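Local structure of Alr1585 protein (Nostoc sp., 5C2I) at residues 38-43 and 153-159; 32-36 and 234-238; 141-146 and 180-184; 95-99 and 454-459. The protein probably uses hydrogen peroxide to oxidise dyes and similar substrates at its bound haem, as a dye-decolorizing (DyP-type) peroxidase. The protein carries 1 engineered substitution. All coordinates share one frame; numbering follows the deposited sequence.

From the N terminus, residues 32-36 come first and wait for 234-238, so contact 2 closes a loop of nearly 200 residues that contains the whole of contacts 1 and 3. Just downstream, 38-43 pairs with 153-159 in contact 1, two strands of one antiparallel sheet. Within that loop start 95-99 and 141-146. The latter meets 180-184, so contact 3 crosses contact 1 and reaches the same sheet. Contact 4 runs longest, from 95-99 to 454-459 near the C terminus; it crosses contacts 1 and 2 and encloses contact 3. Contacts 2 and 4 tie the N-terminal sheet region to the C-terminal half.

Contact 1: residues 38-43 and 153-159; sequences HGRDHS and LIADDDI
His38 lays one ring face against Ala155, whose CB stands 3.7 Å from the ring centroid; a methyl suits this flat surface. With CG wedged between backbone N and carbonyl carbon (chi1 62°), the ring also turns ND1 toward Arg40 N, a 2.9 Å hydrogen bond in the ring plane. Gly39 takes a positive phi of 66°, easy for glycine, and its carbonyl accepts from a water that also donates to Asp157 OD2. The bent Arg40 chain runs past the Asp156 backbone and brings the guanidinium edge to Asp156, NH1 to OD1 3.4 Å, a long salt bridge; NH1 has its stronger partner in Asp91 O, and NH2 forms a salt bridge with Glu79. Asp156 OD2 meanwhile accepts from Asp158 N, an Asx turn leading into the helix. Asp41 N gives a 2.8 Å bond to Asp157 OD1, although the two carboxylates come close and would probably repel each other. His42 and Asp156 form an antiparallel hydrogen-bonded pair: Asp156 N to His42 O is 3.0 Å, the return bond weak. The His42 ring carries Ile159 CB 3.7 Å above its plane, over the centre. Ser43, small enough for close strands, faces Ala155 with CA atoms 4.1 Å apart. This pairing joins neighbouring strands 42-50 and 150-156; strand 93-98 lies on the far edge of 150-156, helix 159-176 covers Ile154, and Val160 of the second subunit packs on His42.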
# COMPACT_ATOMS: atom_id res chain seq x y z
N HIS A 38 -16.22 -19.97 5.34
CA HIS A 38 -14.87 -20.37 4.85
C HIS A 38 -13.82 -19.26 5.02
O HIS A 38 -12.65 -19.57 5.09
CB HIS A 38 -14.91 -20.91 3.40
CG HIS A 38 -15.37 -19.93 2.36
ND1 HIS A 38 -14.65 -18.79 2.04
CD2 HIS A 38 -16.43 -19.96 1.52
CE1 HIS A 38 -15.27 -18.15 1.07
NE2 HIS A 38 -16.35 -18.84 0.73
N GLY A 39 -14.26 -18.02 5.09
CA GLY A 39 -13.38 -16.87 5.32
C GLY A 39 -12.35 -16.53 4.24
O GLY A 39 -11.39 -15.82 4.52
N ARG A 40 -12.49 -17.08 3.04
CA ARG A 40 -11.53 -16.82 1.96
C ARG A 40 -11.95 -15.55 1.23
O ARG A 40 -13.15 -15.24 1.11
CB ARG A 40 -11.42 -17.99 0.97
CG ARG A 40 -11.19 -19.39 1.58
CD ARG A 40 -9.88 -19.57 2.34
NE ARG A 40 -9.85 -20.98 2.83
CZ ARG A 40 -9.17 -21.98 2.28
NH1 ARG A 40 -8.37 -21.83 1.22
NH2 ARG A 40 -9.32 -23.21 2.77
N ASP A 41 -10.98 -14.85 0.70
CA ASP A 41 -11.23 -13.55 0.06
C ASP A 41 -11.85 -13.61 -1.34
O ASP A 41 -12.42 -12.63 -1.80
CB ASP A 41 -9.93 -12.77 -0.04
CG ASP A 41 -9.56 -12.12 1.28
OD1 ASP A 41 -10.49 -11.61 1.98
OD2 ASP A 41 -8.34 -12.14 1.58
N HIS A 42 -11.75 -14.74 -1.99
CA HIS A 42 -12.23 -14.87 -3.36
C HIS A 42 -12.96 -16.20 -3.51
O HIS A 42 -12.58 -17.20 -2.91
CB HIS A 42 -11.08 -14.82 -4.35
CG HIS A 42 -10.36 -13.52 -4.35
ND1 HIS A 42 -10.83 -12.42 -5.05
CD2 HIS A 42 -9.24 -13.12 -3.71
CE1 HIS A 42 -10.04 -11.39 -4.81
NE2 HIS A 42 -9.07 -11.79 -4.00
N SER A 43 -14.00 -16.19 -4.33
CA SER A 43 -14.67 -17.42 -4.61
C SER A 43 -15.17 -17.46 -6.04
O SER A 43 -15.26 -16.42 -6.72
CB SER A 43 -15.81 -17.61 -3.63
OG SER A 43 -16.73 -16.60 -3.82
N LEU A 153 -18.83 -24.51 -5.47
CA LEU A 153 -18.26 -23.31 -4.86
C LEU A 153 -16.81 -23.63 -4.54
O LEU A 153 -16.53 -24.58 -3.82
CB LEU A 153 -19.05 -22.92 -3.61
CG LEU A 153 -18.62 -21.67 -2.81
CD1 LEU A 153 -19.80 -21.20 -1.96
CD2 LEU A 153 -17.40 -21.94 -1.93
N ILE A 154 -15.88 -22.83 -5.07
CA ILE A 154 -14.46 -22.95 -4.79
C ILE A 154 -13.91 -21.61 -4.33
O ILE A 154 -14.24 -20.58 -4.91
CB ILE A 154 -13.66 -23.38 -6.05
CG1 ILE A 154 -14.29 -24.65 -6.65
CG2 ILE A 154 -12.22 -23.74 -5.67
CD1 ILE A 154 -15.15 -24.34 -7.81
N ALA A 155 -13.12 -21.61 -3.25
CA ALA A 155 -12.68 -20.39 -2.64
C ALA A 155 -11.24 -20.46 -2.16
O ALA A 155 -10.73 -21.52 -1.79
CB ALA A 155 -13.63 -19.98 -1.49
N ASP A 156 -10.57 -19.32 -2.20
CA ASP A 156 -9.19 -19.23 -1.85
C ASP A 156 -8.82 -17.74 -1.68
O ASP A 156 -9.43 -16.90 -2.30
CB ASP A 156 -8.29 -19.82 -2.92
CG ASP A 156 -6.93 -20.26 -2.35
OD1 ASP A 156 -6.85 -21.38 -1.79
OD2 ASP A 156 -5.97 -19.47 -2.38
N ASP A 157 -7.82 -17.46 -0.84
CA ASP A 157 -7.33 -16.08 -0.73
C ASP A 157 -6.47 -15.62 -1.92
O ASP A 157 -6.41 -14.43 -2.19
CB ASP A 157 -6.51 -15.92 0.55
CG ASP A 157 -7.39 -16.00 1.81
OD1 ASP A 157 -8.54 -15.56 1.82
OD2 ASP A 157 -6.87 -16.51 2.81
N ASP A 158 -5.80 -16.55 -2.59
CA ASP A 158 -4.92 -16.23 -3.71
C ASP A 158 -5.76 -16.33 -5.01
O ASP A 158 -6.06 -17.41 -5.48
CB ASP A 158 -3.75 -17.21 -3.75
CG ASP A 158 -2.77 -16.96 -4.93
OD1 ASP A 158 -3.13 -16.39 -5.97
OD2 ASP A 158 -1.62 -17.43 -4.86
N ILE A 159 -6.17 -15.18 -5.54
CA ILE A 159 -7.11 -15.19 -6.70
C ILE A 159 -6.50 -15.88 -7.94
O ILE A 159 -7.15 -16.69 -8.55
CB ILE A 159 -7.62 -13.76 -7.02
CG1 ILE A 159 -8.65 -13.76 -8.13
CG2 ILE A 159 -6.50 -12.80 -7.40
CD1 ILE A 159 -9.83 -14.69 -7.93
O HOH W 1 -8.52 -16.88 4.82
O HOH W 2 -6.73 -19.50 0.90

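Contact 2: residues 32-36 and 234-238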
# COMPACT_ATOMS: atom_id res chain seq x y z
N GLY A 32 -17.94 -27.90 5.05
CA GLY A 32 -17.57 -26.60 5.59
C GLY A 32 -18.45 -25.46 5.09
O GLY A 32 -19.36 -25.66 4.27
N ASN A 33 -18.19 -24.26 5.62
CA ASN A 33 -18.89 -23.02 5.27
C ASN A 33 -20.30 -22.92 5.82
O ASN A 33 -20.98 -21.91 5.61
CB ASN A 33 -18.90 -22.81 3.74
CG ASN A 33 -19.16 -21.37 3.32
OD1 ASN A 33 -18.72 -20.42 3.96
ND2 ASN A 33 -19.86 -21.22 2.19
N ILE A 34 -20.73 -23.92 6.58
CA ILE A 34 -22.07 -23.94 7.12
C ILE A 34 -22.05 -23.45 8.59
O ILE A 34 -22.54 -22.38 8.86
CB ILE A 34 -22.70 -25.33 6.97
CG1 ILE A 34 -22.84 -25.68 5.46
CG2 ILE A 34 -24.08 -25.38 7.61
CD1 ILE A 34 -23.12 -27.17 5.18
N LEU A 35 -21.41 -24.22 9.48
CA LEU A 35 -21.28 -23.81 10.88
C LEU A 35 -20.37 -22.61 11.07
O LEU A 35 -20.56 -21.85 12.04
CB LEU A 35 -20.80 -24.97 11.74
CG LEU A 35 -21.70 -26.19 11.74
CD1 LEU A 35 -21.12 -27.26 12.65
CD2 LEU A 35 -23.14 -25.86 12.13
N LYS A 36 -19.38 -22.46 10.19
CA LYS A 36 -18.49 -21.31 10.20
C LYS A 36 -18.12 -21.01 8.77
O LYS A 36 -17.80 -21.91 7.99
CB LYS A 36 -17.22 -21.63 11.03
CG LYS A 36 -16.18 -20.49 11.09
CD LYS A 36 -15.25 -20.68 12.29
CE LYS A 36 -14.03 -19.76 12.21
NZ LYS A 36 -14.49 -18.34 12.08
N LEU A 234 -27.87 -26.57 16.86
CA LEU A 234 -27.55 -27.19 15.59
C LEU A 234 -28.76 -27.45 14.71
O LEU A 234 -28.63 -27.36 13.51
CB LEU A 234 -26.72 -28.46 15.76
CG LEU A 234 -25.27 -28.26 16.22
CD1 LEU A 234 -24.66 -29.64 16.44
CD2 LEU A 234 -24.46 -27.49 15.22
N ASP A 235 -29.90 -27.74 15.30
CA ASP A 235 -31.11 -28.00 14.51
C ASP A 235 -31.72 -26.77 13.84
O ASP A 235 -32.67 -26.91 13.07
CB ASP A 235 -32.15 -28.82 15.28
CG ASP A 235 -32.83 -28.06 16.36
OD1 ASP A 235 -32.58 -26.88 16.61
OD2 ASP A 235 -33.70 -28.67 16.98
N SER A 236 -31.14 -25.59 14.08
CA SER A 236 -31.52 -24.40 13.35
C SER A 236 -30.74 -24.25 12.03
O SER A 236 -31.04 -23.36 11.23
CB SER A 236 -31.37 -23.14 14.19
OG SER A 236 -29.98 -22.87 14.31
N ILE A 237 -29.79 -25.14 11.78
CA ILE A 237 -29.03 -25.08 10.55
C ILE A 237 -28.80 -26.46 9.88
O ILE A 237 -28.72 -26.53 8.65
CB ILE A 237 -27.69 -24.32 10.78
CG1 ILE A 237 -27.01 -23.94 9.49
CG2 ILE A 237 -26.72 -25.11 11.67
CD1 ILE A 237 -25.83 -22.99 9.66
N LEU A 238 -28.65 -27.52 10.68
CA LEU A 238 -28.41 -28.85 10.13
C LEU A 238 -29.67 -29.70 10.02
O LEU A 238 -30.54 -29.60 10.83
CB LEU A 238 -27.38 -29.60 11.00
CG LEU A 238 -26.04 -28.89 11.17
CD1 LEU A 238 -25.06 -29.80 11.86
CD2 LEU A 238 -25.47 -28.40 9.85
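Ile34 and Leu35 meet Ile237 and its neighbours where a loop ahead of strand 42-50 packs on a short 3-10 turn, 234-236, joining two regions that both belong to the dimeric alpha+beta barrel family of folds. No hydrogen bond crosses; the side chains that meet are all apolar, and the contact is buried, which suits branched aliphatic residues. Ile237 is the side chain to follow. Its CB splits into two arms. CG2 reaches Leu35 CD2 at 3.7 Å. The other arm, with CG1 anti to the backbone N (chi1 -167°), stretches toward Ile34: CG1 lies 3.8 Å from Ile34 CG2, and the terminal CD1 comes within 3.6 Å of that same methyl. Leu35 CD2 also touches Leu234 CD2 at 3.7 Å, the two side chains crossing at about a right angle, while Leu238 CD2 approaches both Ile34 and Leu35. An alanine in place of Ile237 would lose both arms and would probably open a gap between the 234-238 turn and Ile34 and Leu35, leaving Phe389 less well packed. The turn itself is pinned by Leu234 O, which accepts from the backbone N of both Ile237 and Leu238. At its far tip, Ile237 CD1 rests 3.4 Å from Ile34 O, a carbonyl oxygen that is hydrogen-bonded to Arg365 NH2.

Contact 3: residues 141-146 and 180-184; sequences ELGFQS and VHRED
A short, weakly bonded helix at 142-145 lies against strand 177-189 of the N-terminal antiparallel sheet, and here Gly143 and Phe144 meet His181. The backbone approach is close: a CB modelled on Gly143 would fall only 2.4 Å from His181 ND1, so glycine lets the helix come this near. Its CA instead sits beside His181 CB and close to Val180 O. Phe144 brings the end of its ring to the histidine, with CZ 3.4 Å from His181 CD2. The rings are tilted 50° to each other with centroids 4.4 Å apart, neither stacked nor edge-to-face. With CG anti to the backbone N (chi1 -171°), the His181 ring lies where NE2 can donate to Glu183 OE2 at 2.6 Å. The oxygen is met on its anti side, well out of the carboxylate plane. A leucine in place of His181 would probably leave Glu183 OE2 without this ring donor and take from Phe144 one of its ring neighbours, the other being Phe47. Just past the helix, Ser146 OG lies 4.1 Å from Val180 CB, a loose contact. Glu141 OE1 stands 4.5 Å from Glu183 OE2, and Lys258 NZ bridges both carboxylates, which probably offsets their repulsion. Gln171 of the second subunit bonds Glu141 OE1 and Gly143 N, so the helix also takes part in the subunit interface. On a strand, residues two apart point to the same side of the sheet, and that places His181 and Glu183 for a His-carboxylate hydrogen bond.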
# COMPACT_ATOMS: atom_id res chain seq x y z
N GLU A 141 -31.51 -12.71 -14.82
CA GLU A 141 -30.37 -12.92 -15.69
C GLU A 141 -30.45 -14.30 -16.34
O GLU A 141 -30.91 -15.28 -15.73
CB GLU A 141 -29.06 -12.71 -14.94
CG GLU A 141 -28.83 -11.22 -14.72
CD GLU A 141 -27.58 -10.88 -13.96
OE1 GLU A 141 -26.75 -11.76 -13.71
OE2 GLU A 141 -27.43 -9.68 -13.60
N LEU A 142 -30.05 -14.34 -17.62
CA LEU A 142 -30.18 -15.56 -18.45
C LEU A 142 -29.66 -16.83 -17.79
O LEU A 142 -30.33 -17.85 -17.82
CB LEU A 142 -29.47 -15.36 -19.80
CG LEU A 142 -30.12 -14.39 -20.79
CD1 LEU A 142 -29.15 -14.05 -21.92
CD2 LEU A 142 -31.42 -14.99 -21.36
N GLY A 143 -28.49 -16.75 -17.17
CA GLY A 143 -27.90 -17.92 -16.50
C GLY A 143 -28.86 -18.61 -15.51
O GLY A 143 -28.94 -19.84 -15.45
N PHE A 144 -29.63 -17.81 -14.78
CA PHE A 144 -30.52 -18.35 -13.78
C PHE A 144 -31.83 -18.85 -14.34
O PHE A 144 -32.58 -19.49 -13.62
CB PHE A 144 -30.76 -17.30 -12.68
CG PHE A 144 -29.52 -16.97 -11.87
CD1 PHE A 144 -29.02 -17.87 -10.95
CD2 PHE A 144 -28.83 -15.79 -12.08
CE1 PHE A 144 -27.89 -17.58 -10.22
CE2 PHE A 144 -27.70 -15.50 -11.35
CZ PHE A 144 -27.22 -16.40 -10.43
N GLN A 145 -32.14 -18.54 -15.60
CA GLN A 145 -33.36 -19.03 -16.21
C GLN A 145 -33.29 -20.49 -16.60
O GLN A 145 -34.31 -21.11 -16.84
CB GLN A 145 -33.76 -18.17 -17.40
CG GLN A 145 -34.11 -16.75 -16.96
CD GLN A 145 -34.75 -15.91 -18.03
OE1 GLN A 145 -35.49 -16.43 -18.85
NE2 GLN A 145 -34.45 -14.63 -18.06
N SER A 146 -32.08 -21.03 -16.73
CA SER A 146 -31.90 -22.45 -17.03
C SER A 146 -32.34 -23.30 -15.85
O SER A 146 -32.40 -22.82 -14.73
CB SER A 146 -30.43 -22.75 -17.29
OG SER A 146 -30.02 -22.14 -18.52
N VAL A 180 -23.85 -23.22 -16.71
CA VAL A 180 -24.88 -22.31 -17.23
C VAL A 180 -24.69 -20.90 -16.70
O VAL A 180 -25.24 -19.95 -17.24
CB VAL A 180 -26.32 -22.83 -16.96
CG1 VAL A 180 -26.52 -24.19 -17.63
CG2 VAL A 180 -26.65 -22.89 -15.47
N HIS A 181 -23.94 -20.76 -15.61
CA HIS A 181 -23.69 -19.46 -15.02
C HIS A 181 -22.45 -19.51 -14.15
O HIS A 181 -22.17 -20.55 -13.53
CB HIS A 181 -24.90 -19.01 -14.21
CG HIS A 181 -24.79 -17.61 -13.75
ND1 HIS A 181 -24.71 -16.56 -14.64
CD2 HIS A 181 -24.63 -17.08 -12.52
CE1 HIS A 181 -24.58 -15.43 -13.96
NE2 HIS A 181 -24.53 -15.72 -12.68
N ARG A 182 -21.71 -18.40 -14.12
CA ARG A 182 -20.56 -18.25 -13.22
C ARG A 182 -20.61 -16.90 -12.51
O ARG A 182 -20.92 -15.87 -13.13
CB ARG A 182 -19.24 -18.39 -13.99
CG ARG A 182 -17.99 -18.14 -13.17
CD ARG A 182 -16.69 -18.43 -13.92
NE ARG A 182 -15.51 -17.95 -13.20
CZ ARG A 182 -14.29 -18.42 -13.30
NH1 ARG A 182 -14.00 -19.47 -14.06
NH2 ARG A 182 -13.33 -17.85 -12.58
N GLU A 183 -20.22 -16.91 -11.24
CA GLU A 183 -19.86 -15.70 -10.52
C GLU A 183 -18.44 -15.83 -9.94
O GLU A 183 -17.97 -16.94 -9.62
CB GLU A 183 -20.85 -15.41 -9.40
CG GLU A 183 -22.30 -15.17 -9.85
CD GLU A 183 -22.53 -13.84 -10.56
OE1 GLU A 183 -21.68 -12.92 -10.50
OE2 GLU A 183 -23.61 -13.73 -11.20
N ASP A 184 -17.80 -14.67 -9.78
CA ASP A 184 -16.53 -14.55 -9.09
C ASP A 184 -16.74 -13.57 -7.94
O ASP A 184 -16.71 -12.36 -8.13
CB ASP A 184 -15.45 -14.02 -10.04
CG ASP A 184 -14.97 -15.09 -11.02
OD1 ASP A 184 -15.64 -15.32 -12.07
OD2 ASP A 184 -13.94 -15.73 -10.70

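Contact 4: residues 95-99 and 454-459; sequences NFFLS and EYFFAP
Leu98 and Phe457 make the backbone link, a single antiparallel bridge between strand 93-98 and strand 448-458. Leu98 N donates to Phe457 O at 3.0 Å, and Phe457 N returns a bond to Leu98 O at 2.8 Å, both nearly straight. The short strand axes are at 122°, so the strands splay away from a true antiparallel course, and pairing goes no further. Two residues past Phe457, proline suits its place: Pro459 has no N-H to offer, and its CD rests 3.4 Å from Phe96 O, whose hydrogen bond comes from Gln31 NE2. Apolar contacts surround the bridge. Phe97 and Phe456 press CB to CB at 3.6 Å. With CG anti to the carbonyl carbon (chi1 -48°), the Phe97 ring carries CD1 to 3.6 Å from Ala458 CB, a methyl small enough to fit beside it. The Leu98 and Pro459 side chains cross at about a right angle, CD1 of Leu98 4.0 Å from CG of Pro459, and Tyr103 of helix 100-105 touches both. The Phe456 ring reaches back with CD2 3.6 Å from Ser99 N. Polar groups are settled at the margins: Ser99 OG bonds Ile148 O and, as N-cap of that helix, Gly102 N, while Glu454 OE1 accepts from Tyr455 N with its anti lone pair and from Met123 N. Two backbone bonds set in a buried aromatic and aliphatic layer suggest that side-chain contact probably does much to join the two sheets here.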
# COMPACT_ATOMS: atom_id res chain seq x y z
N ASN A 95 -17.22 -26.42 -1.75
CA ASN A 95 -18.53 -26.95 -1.42
C ASN A 95 -19.15 -27.50 -2.71
O ASN A 95 -18.82 -27.08 -3.84
CB ASN A 95 -19.51 -25.86 -0.96
CG ASN A 95 -19.37 -25.41 0.46
OD1 ASN A 95 -19.41 -24.20 0.74
ND2 ASN A 95 -19.29 -26.35 1.41
N PHE A 96 -20.10 -28.40 -2.54
CA PHE A 96 -20.94 -28.87 -3.64
C PHE A 96 -22.39 -28.93 -3.18
O PHE A 96 -22.69 -29.54 -2.13
CB PHE A 96 -20.48 -30.25 -4.11
CG PHE A 96 -21.25 -30.80 -5.28
CD1 PHE A 96 -20.96 -30.39 -6.56
CD2 PHE A 96 -22.28 -31.70 -5.10
CE1 PHE A 96 -21.71 -30.83 -7.64
CE2 PHE A 96 -23.01 -32.20 -6.17
CZ PHE A 96 -22.71 -31.76 -7.44
N PHE A 97 -23.28 -28.33 -3.96
CA PHE A 97 -24.72 -28.29 -3.64
C PHE A 97 -25.57 -28.86 -4.76
O PHE A 97 -25.24 -28.69 -5.95
CB PHE A 97 -25.16 -26.86 -3.38
CG PHE A 97 -24.28 -26.06 -2.43
CD1 PHE A 97 -24.45 -26.13 -1.08
CD2 PHE A 97 -23.28 -25.22 -2.93
CE1 PHE A 97 -23.62 -25.39 -0.23
CE2 PHE A 97 -22.50 -24.46 -2.11
CZ PHE A 97 -22.65 -24.54 -0.74
N LEU A 98 -26.67 -29.51 -4.40
CA LEU A 98 -27.66 -30.03 -5.35
C LEU A 98 -28.99 -29.35 -5.19
O LEU A 98 -29.45 -29.13 -4.07
CB LEU A 98 -27.86 -31.56 -5.18
CG LEU A 98 -26.68 -32.42 -5.63
CD1 LEU A 98 -26.81 -33.82 -5.08
CD2 LEU A 98 -26.56 -32.44 -7.14
N SER A 99 -29.63 -29.03 -6.32
CA SER A 99 -31.04 -28.61 -6.33
C SER A 99 -31.94 -29.84 -6.33
O SER A 99 -31.48 -30.97 -6.58
CB SER A 99 -31.35 -27.77 -7.57
OG SER A 99 -31.33 -28.56 -8.76
N GLU A 454 -31.57 -19.92 -6.62
CA GLU A 454 -32.15 -21.24 -6.44
C GLU A 454 -31.92 -21.70 -5.04
O GLU A 454 -31.03 -21.18 -4.32
CB GLU A 454 -31.55 -22.23 -7.45
CG GLU A 454 -32.15 -23.61 -7.50
CD GLU A 454 -33.65 -23.62 -7.74
OE1 GLU A 454 -34.40 -23.41 -6.77
OE2 GLU A 454 -34.07 -23.85 -8.88
N TYR A 455 -32.74 -22.67 -4.64
CA TYR A 455 -32.59 -23.36 -3.38
C TYR A 455 -31.82 -24.65 -3.59
O TYR A 455 -32.10 -25.39 -4.54
CB TYR A 455 -33.94 -23.76 -2.86
CG TYR A 455 -34.94 -22.66 -2.55
CD1 TYR A 455 -34.64 -21.62 -1.67
CD2 TYR A 455 -36.23 -22.72 -3.08
CE1 TYR A 455 -35.59 -20.65 -1.35
CE2 TYR A 455 -37.18 -21.78 -2.74
CZ TYR A 455 -36.86 -20.75 -1.86
OH TYR A 455 -37.84 -19.83 -1.52
N PHE A 456 -30.88 -24.94 -2.71
CA PHE A 456 -30.08 -26.17 -2.77
C PHE A 456 -30.00 -26.87 -1.43
O PHE A 456 -30.31 -26.28 -0.38
CB PHE A 456 -28.64 -25.87 -3.18
CG PHE A 456 -28.49 -25.13 -4.50
CD1 PHE A 456 -28.53 -23.74 -4.54
CD2 PHE A 456 -28.24 -25.80 -5.66
CE1 PHE A 456 -28.39 -23.08 -5.74
CE2 PHE A 456 -28.06 -25.14 -6.86
CZ PHE A 456 -28.17 -23.77 -6.91
N PHE A 457 -29.51 -28.11 -1.46
CA PHE A 457 -29.11 -28.84 -0.26
C PHE A 457 -27.62 -29.12 -0.39
O PHE A 457 -27.14 -29.47 -1.48
CB PHE A 457 -29.88 -30.13 -0.16
CG PHE A 457 -29.66 -30.88 1.12
CD1 PHE A 457 -30.09 -30.36 2.32
CD2 PHE A 457 -29.04 -32.09 1.11
CE1 PHE A 457 -29.88 -31.03 3.51
CE2 PHE A 457 -28.87 -32.83 2.29
CZ PHE A 457 -29.26 -32.27 3.51
N ALA A 458 -26.88 -28.88 0.70
CA ALA A 458 -25.49 -29.29 0.84
C ALA A 458 -25.49 -30.70 1.40
O ALA A 458 -25.72 -30.88 2.59
CB ALA A 458 -24.75 -28.36 1.78
N PRO A 459 -25.25 -31.74 0.56
CA PRO A 459 -25.31 -33.09 1.10
C PRO A 459 -24.11 -33.44 1.97
O PRO A 459 -23.10 -32.76 1.94
CB PRO A 459 -25.35 -33.97 -0.17
CG PRO A 459 -25.60 -33.05 -1.30
CD PRO A 459 -25.02 -31.73 -0.89